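Local coordinates for imelysin-like protein (Psychrobacter arcticus, PDB 3PF0), which is of unknown function but belongs to the imelysin-like (peptidase family M75) proteins and may be a metalloendopeptidase, at residues 266-280 with 308-322. Residues are numbered along the deposited sequence; the frame is centred on the assembly and turned at random.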
loop_
_atom_site.group_PDB
_atom_site.type_symbol
_atom_site.label_atom_id
_atom_site.label_comp_id
_atom_site.label_asym_id
_atom_site.label_seq_id
_atom_site.Cartn_x
_atom_site.Cartn_y
_atom_site.Cartn_z
ATOM N N GLY A 266 3.074 -5.536 -15.026
ATOM C CA GLY A 266 1.811 -5.337 -15.727
ATOM C C GLY A 266 0.651 -5.781 -14.862
ATOM O O GLY A 266 -0.310 -6.380 -15.356
ATOM N N GLN A 267 0.748 -5.507 -13.548
ATOM C CA GLN A 267 -0.279 -5.913 -12.590
ATOM C C GLN A 267 -0.850 -4.706 -11.815
ATOM O O GLN A 267 -1.106 -4.820 -10.618
ATOM C CB GLN A 267 0.299 -6.977 -11.628
ATOM C CG GLN A 267 0.686 -8.308 -12.305
ATOM C CD GLN A 267 -0.498 -9.099 -12.837
ATOM O OE1 GLN A 267 -1.656 -8.893 -12.446
ATOM N NE2 GLN A 267 -0.230 -10.033 -13.748
ATOM N N SER A 268 -1.088 -3.568 -12.499
ATOM C CA SER A 268 -1.617 -2.369 -11.830
ATOM C C SER A 268 -3.024 -2.568 -11.280
ATOM O O SER A 268 -3.309 -2.033 -10.215
ATOM C CB SER A 268 -1.582 -1.137 -12.731
ATOM O OG SER A 268 -1.920 -1.424 -14.076
ATOM N N ARG A 269 -3.898 -3.320 -11.989
ATOM C CA ARG A 269 -5.271 -3.593 -11.541
ATOM C C ARG A 269 -5.275 -4.277 -10.156
ATOM O O ARG A 269 -6.063 -3.888 -9.301
ATOM C CB ARG A 269 -6.036 -4.439 -12.569
ATOM C CG ARG A 269 -7.548 -4.525 -12.284
ATOM C CD ARG A 269 -8.270 -5.502 -13.197
ATOM N NE ARG A 269 -7.927 -6.897 -12.910
ATOM C CZ ARG A 269 -8.111 -7.903 -13.763
ATOM N NH1 ARG A 269 -8.643 -7.681 -14.959
ATOM N NH2 ARG A 269 -7.762 -9.136 -13.427
ATOM N N ALA A 270 -4.364 -5.243 -9.932
ATOM C CA ALA A 270 -4.221 -5.958 -8.664
ATOM C C ALA A 270 -3.801 -5.026 -7.512
ATOM O O ALA A 270 -4.259 -5.222 -6.388
ATOM C CB ALA A 270 -3.215 -7.091 -8.808
ATOM N N ILE A 271 -2.950 -4.014 -7.792
ATOM C CA ILE A 271 -2.493 -3.057 -6.776
ATOM C C ILE A 271 -3.647 -2.108 -6.392
ATOM O O ILE A 271 -3.898 -1.928 -5.203
ATOM C CB ILE A 271 -1.209 -2.285 -7.219
ATOM C CG1 ILE A 271 -0.077 -3.257 -7.665
ATOM C CG2 ILE A 271 -0.713 -1.334 -6.118
ATOM C CD1 ILE A 271 0.321 -4.396 -6.609
ATOM N N ILE A 272 -4.372 -1.549 -7.388
ATOM C CA ILE A 272 -5.497 -0.629 -7.148
ATOM C C ILE A 272 -6.632 -1.360 -6.390
ATOM O O ILE A 272 -7.203 -0.794 -5.463
ATOM C CB ILE A 272 -5.981 0.044 -8.469
ATOM C CG1 ILE A 272 -4.828 0.829 -9.170
ATOM C CG2 ILE A 272 -7.210 0.947 -8.253
ATOM C CD1 ILE A 272 -4.047 1.911 -8.320
ATOM N N ASN A 273 -6.909 -2.624 -6.761
ATOM C CA ASN A 273 -7.916 -3.486 -6.142
ATOM C C ASN A 273 -7.596 -3.748 -4.661
ATOM O O ASN A 273 -8.487 -3.628 -3.816
ATOM C CB ASN A 273 -8.003 -4.801 -6.915
ATOM C CG ASN A 273 -9.185 -5.664 -6.579
ATOM O OD1 ASN A 273 -10.347 -5.277 -6.753
ATOM N ND2 ASN A 273 -8.901 -6.880 -6.150
ATOM N N ALA A 274 -6.331 -4.067 -4.340
ATOM C CA ALA A 274 -5.897 -4.315 -2.960
ATOM C C ALA A 274 -6.116 -3.068 -2.093
ATOM O O ALA A 274 -6.628 -3.185 -0.980
ATOM C CB ALA A 274 -4.430 -4.731 -2.933
ATOM N N LYS A 275 -5.806 -1.871 -2.639
ATOM C CA LYS A 275 -5.993 -0.602 -1.936
ATOM C C LYS A 275 -7.479 -0.311 -1.742
ATOM O O LYS A 275 -7.872 0.066 -0.637
ATOM C CB LYS A 275 -5.302 0.554 -2.676
ATOM C CG LYS A 275 -3.785 0.432 -2.667
ATOM C CD LYS A 275 -3.102 1.687 -3.172
ATOM C CE LYS A 275 -1.637 1.611 -2.847
ATOM N NZ LYS A 275 -1.086 2.940 -2.505
ATOM N N LEU A 276 -8.314 -0.540 -2.788
ATOM C CA LEU A 276 -9.765 -0.314 -2.709
ATOM C C LEU A 276 -10.425 -1.231 -1.673
ATOM O O LEU A 276 -11.238 -0.760 -0.877
ATOM C CB LEU A 276 -10.455 -0.503 -4.075
ATOM C CG LEU A 276 -10.500 0.691 -5.020
ATOM C CD1 LEU A 276 -11.109 0.280 -6.358
ATOM C CD2 LEU A 276 -11.292 1.866 -4.420
ATOM N N ALA A 277 -10.059 -2.523 -1.670
ATOM C CA ALA A 277 -10.596 -3.523 -0.738
ATOM C C ALA A 277 -10.246 -3.192 0.730
ATOM O O ALA A 277 -11.058 -3.447 1.624
ATOM C CB ALA A 277 -10.074 -4.906 -1.102
ATOM N N THR A 278 -9.057 -2.601 0.968
ATOM C CA THR A 278 -8.595 -2.215 2.305
ATOM C C THR A 278 -9.401 -1.001 2.773
ATOM O O THR A 278 -9.871 -0.982 3.913
ATOM C CB THR A 278 -7.081 -1.992 2.279
ATOM O OG1 THR A 278 -6.482 -3.234 1.923
ATOM C CG2 THR A 278 -6.521 -1.518 3.610
ATOM N N LEU A 279 -9.595 -0.018 1.878
ATOM C CA LEU A 279 -10.391 1.181 2.149
ATOM C C LEU A 279 -11.850 0.792 2.410
ATOM O O LEU A 279 -12.450 1.313 3.350
ATOM C CB LEU A 279 -10.285 2.180 0.983
ATOM C CG LEU A 279 -10.791 3.606 1.245
ATOM C CD1 LEU A 279 -9.859 4.368 2.187
ATOM C CD2 LEU A 279 -10.919 4.374 -0.052
ATOM N N ASN A 280 -12.395 -0.162 1.612
ATOM C CA ASN A 280 -13.761 -0.676 1.781
ATOM C C ASN A 280 -13.928 -1.373 3.143
ATOM O O ASN A 280 -14.967 -1.216 3.787
ATOM C CB ASN A 280 -14.137 -1.636 0.658
ATOM C CG ASN A 280 -15.582 -2.050 0.709
ATOM O OD1 ASN A 280 -16.485 -1.241 0.486
ATOM N ND2 ASN A 280 -15.834 -3.312 1.043
ATOM N N LEU A 308 -17.647 2.855 -3.222
ATOM C CA LEU A 308 -16.530 1.918 -3.213
ATOM C C LEU A 308 -16.867 0.649 -4.017
ATOM O O LEU A 308 -16.020 0.154 -4.762
ATOM C CB LEU A 308 -16.126 1.564 -1.775
ATOM C CG LEU A 308 -15.189 2.561 -1.088
ATOM C CD1 LEU A 308 -15.425 2.573 0.382
ATOM C CD2 LEU A 308 -13.739 2.227 -1.357
ATOM N N ALA A 309 -18.112 0.161 -3.901
ATOM C CA ALA A 309 -18.607 -1.007 -4.631
ATOM C C ALA A 309 -18.671 -0.740 -6.144
ATOM O O ALA A 309 -18.348 -1.644 -6.913
ATOM C CB ALA A 309 -19.980 -1.413 -4.111
ATOM N N ASP A 310 -19.062 0.490 -6.567
ATOM C CA ASP A 310 -19.136 0.873 -7.984
ATOM C C ASP A 310 -17.732 0.952 -8.608
ATOM O O ASP A 310 -17.547 0.556 -9.765
ATOM C CB ASP A 310 -19.865 2.226 -8.170
ATOM C CG ASP A 310 -21.322 2.297 -7.730
ATOM O OD1 ASP A 310 -21.989 1.236 -7.683
ATOM O OD2 ASP A 310 -21.800 3.419 -7.441
ATOM N N THR A 311 -16.753 1.477 -7.839
ATOM C CA THR A 311 -15.357 1.622 -8.262
ATOM C C THR A 311 -14.745 0.229 -8.439
ATOM O O THR A 311 -14.070 -0.011 -9.440
ATOM C CB THR A 311 -14.564 2.505 -7.266
ATOM O OG1 THR A 311 -15.326 3.677 -6.965
ATOM C CG2 THR A 311 -13.206 2.936 -7.816
ATOM N N THR A 312 -15.020 -0.688 -7.488
ATOM C CA THR A 312 -14.545 -2.077 -7.491
ATOM C C THR A 312 -15.129 -2.826 -8.719
ATOM O O THR A 312 -14.389 -3.534 -9.410
ATOM C CB THR A 312 -14.885 -2.758 -6.147
ATOM O OG1 THR A 312 -14.311 -1.988 -5.087
ATOM C CG2 THR A 312 -14.361 -4.193 -6.055
ATOM N N ALA A 313 -16.431 -2.629 -9.002
ATOM C CA ALA A 313 -17.108 -3.235 -10.150
ATOM C C ALA A 313 -16.538 -2.697 -11.474
ATOM O O ALA A 313 -16.376 -3.464 -12.424
ATOM C CB ALA A 313 -18.608 -2.986 -10.070
ATOM N N LEU A 314 -16.199 -1.395 -11.525
ATOM C CA LEU A 314 -15.606 -0.784 -12.718
ATOM C C LEU A 314 -14.179 -1.307 -12.947
ATOM O O LEU A 314 -13.812 -1.613 -14.077
ATOM C CB LEU A 314 -15.609 0.750 -12.594
ATOM C CG LEU A 314 -15.102 1.557 -13.792
ATOM C CD1 LEU A 314 -16.096 1.533 -14.949
ATOM C CD2 LEU A 314 -14.825 2.976 -13.387
ATOM N N LEU A 315 -13.394 -1.446 -11.866
ATOM C CA LEU A 315 -12.023 -1.927 -11.937
ATOM C C LEU A 315 -11.964 -3.385 -12.415
ATOM O O LEU A 315 -11.083 -3.719 -13.207
ATOM C CB LEU A 315 -11.356 -1.769 -10.570
ATOM C CG LEU A 315 -9.835 -1.887 -10.499
ATOM C CD1 LEU A 315 -9.147 -0.677 -11.123
ATOM C CD2 LEU A 315 -9.404 -1.996 -9.081
ATOM N N ALA A 316 -12.937 -4.221 -11.991
ATOM C CA ALA A 316 -13.030 -5.647 -12.326
ATOM C C ALA A 316 -13.225 -5.919 -13.832
ATOM O O ALA A 316 -12.848 -6.997 -14.300
ATOM C CB ALA A 316 -14.168 -6.294 -11.542
ATOM N N GLN A 317 -13.812 -4.969 -14.578
ATOM C CA GLN A 317 -14.052 -5.154 -16.016
ATOM C C GLN A 317 -12.926 -4.513 -16.867
ATOM O O GLN A 317 -12.968 -4.574 -18.098
ATOM C CB GLN A 317 -15.458 -4.660 -16.428
ATOM C CG GLN A 317 -15.764 -3.164 -16.235
ATOM C CD GLN A 317 -17.244 -2.822 -16.381
ATOM O OE1 GLN A 317 -17.800 -2.018 -15.621
ATOM N NE2 GLN A 317 -17.926 -3.415 -17.358
HETATM N N MSE A 318 -11.885 -3.977 -16.201
HETATM C CA MSE A 318 -10.716 -3.371 -16.855
HETATM C C MSE A 318 -9.582 -4.424 -17.005
HETATM O O MSE A 318 -9.642 -5.445 -16.318
HETATM C CB MSE A 318 -10.234 -2.153 -16.049
HETATM C CG MSE A 318 -11.185 -0.973 -16.124
HETATM SE SE MSE A 318 -10.617 0.548 -15.027
HETATM C CE MSE A 318 -9.224 1.311 -16.146
ATOM N N PRO A 319 -8.554 -4.226 -17.876
ATOM C CA PRO A 319 -7.498 -5.255 -18.011
ATOM C C PRO A 319 -6.532 -5.302 -16.817
ATOM O O PRO A 319 -6.559 -4.408 -15.966
ATOM C CB PRO A 319 -6.764 -4.840 -19.297
ATOM C CG PRO A 319 -7.626 -3.790 -19.944
ATOM C CD PRO A 319 -8.315 -3.112 -18.811
ATOM N N GLU A 320 -5.685 -6.368 -16.747
ATOM C CA GLU A 320 -4.666 -6.575 -15.697
ATOM C C GLU A 320 -3.737 -5.381 -15.591
ATOM O O GLU A 320 -3.361 -4.991 -14.488
ATOM C CB GLU A 320 -3.843 -7.837 -15.966
ATOM C CG GLU A 320 -4.553 -9.131 -15.619
ATOM C CD GLU A 320 -3.677 -10.366 -15.653
ATOM O OE1 GLU A 320 -2.638 -10.359 -16.355
ATOM O OE2 GLU A 320 -4.041 -11.353 -14.973
ATOM N N ASP A 321 -3.366 -4.806 -16.753
ATOM C CA ASP A 321 -2.562 -3.593 -16.874
ATOM C C ASP A 321 -3.528 -2.481 -17.262
ATOM O O ASP A 321 -4.055 -2.483 -18.382
ATOM C CB ASP A 321 -1.436 -3.785 -17.913
ATOM C CG ASP A 321 -0.432 -2.650 -18.023
ATOM O OD1 ASP A 321 -0.731 -1.535 -17.540
ATOM O OD2 ASP A 321 0.633 -2.862 -18.631
ATOM N N LEU A 322 -3.787 -1.550 -16.326
ATOM C CA LEU A 322 -4.736 -0.441 -16.522
ATOM C C LEU A 322 -4.323 0.497 -17.656
ATOM O O LEU A 322 -5.181 1.192 -18.199
ATOM C CB LEU A 322 -4.947 0.358 -15.220
ATOM C CG LEU A 322 -5.513 -0.433 -14.013
ATOM C CD1 LEU A 322 -5.618 0.443 -12.790
ATOM C CD2 LEU A 322 -6.870 -1.057 -14.322
HETATM O O HOH W 1 -3.534 -6.945 -12.415
HETATM O O HOH W 2 0.626 -2.244 -14.700
HETATM O O HOH W 3 -12.238 -5.052 -8.692
#
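Leu-276 and Leu-315 interlock as reciprocal knobs between two helices that run nearly antiparallel, their axes 10.3 Å apart and 162° between directions, a worked example of knobs-into-holes packing. Leu-276 enters the hole formed by Leu-308, Thr-311, Thr-312 and Leu-315, its CD1 meeting Thr-311 CG2 at 3.7 Å. In return Leu-315, with CG anti to its own N (chi1 -165°), slides between Arg-269, Ile-272, Asn-273 and Leu-276; its CD2 rests 3.5 Å from Asn-273 N. Ile-272 crosses Leu-315 at about a right angle and also touches Leu-322 CD1 through CG1. Beyond Leu-276, Leu-308 CD2 lies against Leu-279 CD2, while helix 225-250 packs on Ile-272 and Leu-279.

Direct polar bonds join the start of helix 268-283 to the chain that follows helix 298-316, and backbone groups dominate them. Arg-269 N donates to Glu-320 O at 3.1 Å, and Leu-322 N to Ser-268 OG at 2.9 Å. The Arg-269 chain leaves the helix extended and bends at chi3 (70°), bringing NH1 within 2.8 Å of Met-318 O, a bond lying in both the guanidinium and the carbonyl planes. Glu-320 CA sits over one guanidinium face, whereas its carboxylate adds only a longer-range attraction of charges. With an alanine here, Met-318 O would probably lose its side-chain donor and Glu-320 the flat group packed under its CA.

Water completes the link: one molecule joins Gln-267 OE1, Ala-270 N and Glu-320 O, and another donates to both Asn-273 OD1 and Thr-312 O. Apolar meshing thus sets the helices together, while bonds to main-chain atoms fix the turn after helix 298-316 against the start of helix 268-283, with little reliance on paired charges.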